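Local coordinates for NAD-dependent epimerase/dehydratase domain-containing protein (PDB 3IUS), which is of unknown function but probably binds NAD or a related dinucleotide through a Rossmann-type domain of the epimerase/dehydratase family, at residues G6-A17 against P59-S70. Residues are numbered along the deposited sequence; the frame is centred on the assembly and turned at random.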
loop_
_atom_site.group_PDB
_atom_site.type_symbol
_atom_site.label_atom_id
_atom_site.label_comp_id
_atom_site.label_asym_id
_atom_site.label_seq_id
_atom_site.Cartn_x
_atom_site.Cartn_y
_atom_site.Cartn_z
ATOM N N GLY A 6 14.311 -16.445 -6.451
ATOM C CA GLY A 6 14.910 -16.297 -5.138
ATOM C C GLY A 6 13.986 -16.667 -3.991
ATOM O O GLY A 6 12.969 -17.336 -4.181
ATOM N N THR A 7 14.349 -16.213 -2.796
ATOM C CA THR A 7 13.586 -16.485 -1.585
ATOM C C THR A 7 13.163 -15.182 -0.913
ATOM O O THR A 7 14.001 -14.404 -0.460
ATOM C CB THR A 7 14.408 -17.327 -0.594
ATOM O OG1 THR A 7 14.706 -18.598 -1.183
ATOM C CG2 THR A 7 13.644 -17.536 0.709
ATOM N N LEU A 8 11.855 -14.959 -0.841
ATOM C CA LEU A 8 11.314 -13.729 -0.295
ATOM C C LEU A 8 10.699 -13.958 1.081
ATOM O O LEU A 8 9.852 -14.834 1.254
ATOM C CB LEU A 8 10.250 -13.162 -1.238
ATOM C CG LEU A 8 9.398 -12.005 -0.706
ATOM C CD1 LEU A 8 10.181 -10.705 -0.719
ATOM C CD2 LEU A 8 8.117 -11.866 -1.521
ATOM N N LEU A 9 11.133 -13.163 2.054
ATOM C CA LEU A 9 10.510 -13.136 3.371
ATOM C C LEU A 9 9.621 -11.896 3.476
ATOM O O LEU A 9 10.081 -10.766 3.317
ATOM C CB LEU A 9 11.568 -13.148 4.475
ATOM C CG LEU A 9 11.096 -13.037 5.930
ATOM C CD1 LEU A 9 9.998 -14.049 6.239
ATOM C CD2 LEU A 9 12.269 -13.203 6.878
ATOM N N SER A 10 8.339 -12.121 3.736
ATOM C CA SER A 10 7.349 -11.061 3.706
ATOM C C SER A 10 6.752 -10.885 5.101
ATOM O O SER A 10 6.008 -11.745 5.578
ATOM C CB SER A 10 6.267 -11.431 2.685
ATOM O OG SER A 10 5.152 -10.563 2.727
ATOM N N PHE A 11 7.102 -9.784 5.764
ATOM C CA PHE A 11 6.605 -9.501 7.111
ATOM C C PHE A 11 5.230 -8.864 7.029
ATOM O O PHE A 11 5.044 -7.858 6.337
ATOM C CB PHE A 11 7.553 -8.559 7.859
ATOM C CG PHE A 11 8.891 -9.159 8.166
ATOM C CD1 PHE A 11 9.096 -9.867 9.341
ATOM C CD2 PHE A 11 9.947 -9.006 7.286
ATOM C CE1 PHE A 11 10.333 -10.418 9.629
ATOM C CE2 PHE A 11 11.183 -9.552 7.564
ATOM C CZ PHE A 11 11.376 -10.263 8.733
ATOM N N GLY A 12 4.271 -9.429 7.749
ATOM C CA GLY A 12 2.906 -8.950 7.670
ATOM C C GLY A 12 2.352 -9.235 6.290
ATOM O O GLY A 12 1.866 -8.338 5.601
ATOM N N HIS A 13 2.447 -10.498 5.889
ATOM C CA HIS A 13 1.987 -10.956 4.584
ATOM C C HIS A 13 0.467 -10.870 4.488
ATOM O O HIS A 13 -0.232 -11.856 4.717
ATOM C CB HIS A 13 2.424 -12.401 4.378
ATOM C CG HIS A 13 2.318 -12.876 2.962
ATOM N ND1 HIS A 13 3.275 -12.596 2.010
ATOM C CD2 HIS A 13 1.382 -13.635 2.344
ATOM C CE1 HIS A 13 2.926 -13.151 0.863
ATOM N NE2 HIS A 13 1.782 -13.788 1.038
ATOM N N GLY A 14 -0.037 -9.690 4.139
ATOM C CA GLY A 14 -1.471 -9.459 4.101
ATOM C C GLY A 14 -2.030 -9.289 2.700
ATOM O O GLY A 14 -1.537 -9.883 1.745
ATOM N N TYR A 15 -3.063 -8.462 2.590
ATOM C CA TYR A 15 -3.796 -8.272 1.344
ATOM C C TYR A 15 -2.890 -8.050 0.132
ATOM O O TYR A 15 -2.986 -8.774 -0.861
ATOM C CB TYR A 15 -4.794 -7.119 1.495
ATOM C CG TYR A 15 -5.696 -6.931 0.296
ATOM C CD1 TYR A 15 -6.774 -7.781 0.072
ATOM C CD2 TYR A 15 -5.468 -5.906 -0.608
ATOM C CE1 TYR A 15 -7.596 -7.613 -1.032
ATOM C CE2 TYR A 15 -6.280 -5.731 -1.711
ATOM C CZ TYR A 15 -7.343 -6.583 -1.919
ATOM O OH TYR A 15 -8.146 -6.401 -3.020
ATOM N N THR A 16 -2.009 -7.059 0.226
ATOM C CA THR A 16 -1.124 -6.696 -0.877
ATOM C C THR A 16 -0.079 -7.767 -1.174
ATOM O O THR A 16 0.072 -8.194 -2.316
ATOM C CB THR A 16 -0.422 -5.350 -0.606
ATOM O OG1 THR A 16 -1.398 -4.302 -0.602
ATOM C CG2 THR A 16 0.630 -5.053 -1.667
ATOM N N ALA A 17 0.647 -8.194 -0.147
ATOM C CA ALA A 17 1.722 -9.169 -0.322
ATOM C C ALA A 17 1.217 -10.508 -0.877
ATOM O O ALA A 17 1.939 -11.205 -1.583
ATOM C CB ALA A 17 2.466 -9.377 0.997
ATOM N N PRO A 59 11.743 -15.205 12.945
ATOM C CA PRO A 59 11.821 -15.728 11.578
ATOM C C PRO A 59 13.280 -15.844 11.148
ATOM O O PRO A 59 14.072 -14.944 11.437
ATOM C CB PRO A 59 11.115 -14.651 10.746
ATOM C CG PRO A 59 10.280 -13.890 11.718
ATOM C CD PRO A 59 11.039 -13.915 13.005
ATOM N N SER A 60 13.631 -16.935 10.478
ATOM C CA SER A 60 15.003 -17.134 10.025
ATOM C C SER A 60 15.313 -16.335 8.765
ATOM O O SER A 60 14.469 -16.195 7.882
ATOM C CB SER A 60 15.279 -18.610 9.764
ATOM O OG SER A 60 16.596 -18.779 9.266
ATOM N N LEU A 61 16.538 -15.823 8.680
ATOM C CA LEU A 61 16.964 -15.052 7.519
ATOM C C LEU A 61 17.856 -15.883 6.616
ATOM O O LEU A 61 18.330 -15.401 5.589
ATOM C CB LEU A 61 17.694 -13.776 7.949
ATOM C CG LEU A 61 16.828 -12.711 8.619
ATOM C CD1 LEU A 61 17.676 -11.574 9.180
ATOM C CD2 LEU A 61 15.795 -12.184 7.637
ATOM N N ASP A 62 18.081 -17.137 6.994
ATOM C CA ASP A 62 18.921 -18.015 6.189
ATOM C C ASP A 62 18.323 -18.259 4.813
ATOM O O ASP A 62 17.154 -18.648 4.685
ATOM C CB ASP A 62 19.161 -19.355 6.879
ATOM C CG ASP A 62 20.129 -20.232 6.104
ATOM O OD1 ASP A 62 21.272 -19.783 5.867
ATOM O OD2 ASP A 62 19.745 -21.358 5.722
ATOM N N GLY A 63 19.134 -18.039 3.784
ATOM C CA GLY A 63 18.705 -18.259 2.416
ATOM C C GLY A 63 17.763 -17.206 1.856
ATOM O O GLY A 63 17.311 -17.321 0.715
ATOM N N VAL A 64 17.462 -16.180 2.647
ATOM C CA VAL A 64 16.568 -15.115 2.196
ATOM C C VAL A 64 17.294 -14.116 1.289
ATOM O O VAL A 64 18.339 -13.572 1.666
ATOM C CB VAL A 64 15.942 -14.355 3.382
ATOM C CG1 VAL A 64 15.128 -13.164 2.884
ATOM C CG2 VAL A 64 15.084 -15.287 4.225
ATOM N N THR A 65 16.736 -13.882 0.101
ATOM C CA THR A 65 17.344 -12.970 -0.875
ATOM C C THR A 65 16.573 -11.656 -0.979
ATOM O O THR A 65 17.124 -10.617 -1.339
ATOM C CB THR A 65 17.441 -13.614 -2.289
ATOM O OG1 THR A 65 16.129 -13.968 -2.755
ATOM C CG2 THR A 65 18.312 -14.855 -2.261
ATOM N N HIS A 66 15.289 -11.707 -0.658
ATOM C CA HIS A 66 14.437 -10.545 -0.793
ATOM C C HIS A 66 13.633 -10.361 0.487
ATOM O O HIS A 66 13.147 -11.333 1.064
ATOM C CB HIS A 66 13.490 -10.722 -1.982
ATOM C CG HIS A 66 14.179 -10.747 -3.312
ATOM N ND1 HIS A 66 15.007 -11.778 -3.704
ATOM C CD2 HIS A 66 14.151 -9.874 -4.346
ATOM C CE1 HIS A 66 15.467 -11.533 -4.917
ATOM N NE2 HIS A 66 14.968 -10.382 -5.328
ATOM N N LEU A 67 13.513 -9.110 0.925
ATOM C CA LEU A 67 12.677 -8.743 2.068
ATOM C C LEU A 67 11.543 -7.820 1.644
ATOM O O LEU A 67 11.755 -6.858 0.911
ATOM C CB LEU A 67 13.519 -8.024 3.124
ATOM C CG LEU A 67 13.845 -8.689 4.456
ATOM C CD1 LEU A 67 14.138 -10.170 4.288
ATOM C CD2 LEU A 67 15.003 -7.958 5.142
ATOM N N LEU A 68 10.334 -8.114 2.110
ATOM C CA LEU A 68 9.209 -7.208 1.918
ATOM C C LEU A 68 8.587 -6.893 3.280
ATOM O O LEU A 68 8.435 -7.782 4.119
ATOM C CB LEU A 68 8.172 -7.820 0.977
ATOM C CG LEU A 68 6.910 -6.980 0.746
ATOM C CD1 LEU A 68 7.238 -5.688 -0.009
ATOM C CD2 LEU A 68 5.838 -7.777 0.008
ATOM N N ILE A 69 8.242 -5.630 3.502
ATOM C CA ILE A 69 7.695 -5.195 4.786
ATOM C C ILE A 69 6.352 -4.502 4.624
ATOM O O ILE A 69 6.282 -3.416 4.054
ATOM C CB ILE A 69 8.643 -4.205 5.483
ATOM C CG1 ILE A 69 10.075 -4.747 5.500
ATOM C CG2 ILE A 69 8.136 -3.863 6.880
ATOM C CD1 ILE A 69 10.283 -5.903 6.430
ATOM N N SER A 70 5.292 -5.128 5.133
ATOM C CA SER A 70 3.950 -4.551 5.101
ATOM C C SER A 70 3.512 -4.094 6.491
ATOM O O SER A 70 2.400 -3.600 6.669
ATOM C CB SER A 70 2.931 -5.575 4.576
ATOM O OG SER A 70 3.186 -5.951 3.234
HETATM O O HOH W 1 4.894 -8.026 3.490
HETATM O O HOH W 2 0.698 -7.172 2.687
#
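Leu9 and Phe11 meet Leu67 and Ile69 on one face of the paired parallel strands, and Pro59, Leu61 and Val64 of the preceding loop close over them. With chi1 at -67°, the Phe11 ring is set beside its own backbone N and lies alongside the Ile69 side chain, whose CD1 presses on Phe11 CD2 at 3.2 Å, a tight fit. Leu67 CG comes to the ring's edge. Leu9 crosses the Leu61 side chain at about a right angle, with Leu9 CD2 3.7 Å from Leu61 CD2, and sets its CB against Val64 CG1; bulky apolar side chains suit this largely buried layer. On the other face Leu8 CD1 spans His66 CB and Leu68 CB, while Leu68 CD2 touches Ala17 CB (3.9 Å), where a small methyl lets the helix come close.

Between the faces, backbone bonds alternate in parallel fashion, as in Leu68 N to Leu9 O (2.9 Å, 171° at the hydrogen). At one end Thr7 O accepts from both Thr65 N and His66 N, and Thr65 OG1 accepts from Thr7 N (2.9 Å). At the other, one water joins Ser10 OG, Phe11 O and Ser70 OG; a second links Ser70 OG to Gly14 N and Ala17 N. Gly12, whose positive phi (67°) favours glycine, fits with Gly14 and Ala17 a Rossmann dinucleotide-binding pattern, consistent with the family. Strand 7-11 lies between strands 30-35 and 66-69, strand 97-103 pairs with the far side of 66-69, and helix 185-197 packs on Leu8 and His66.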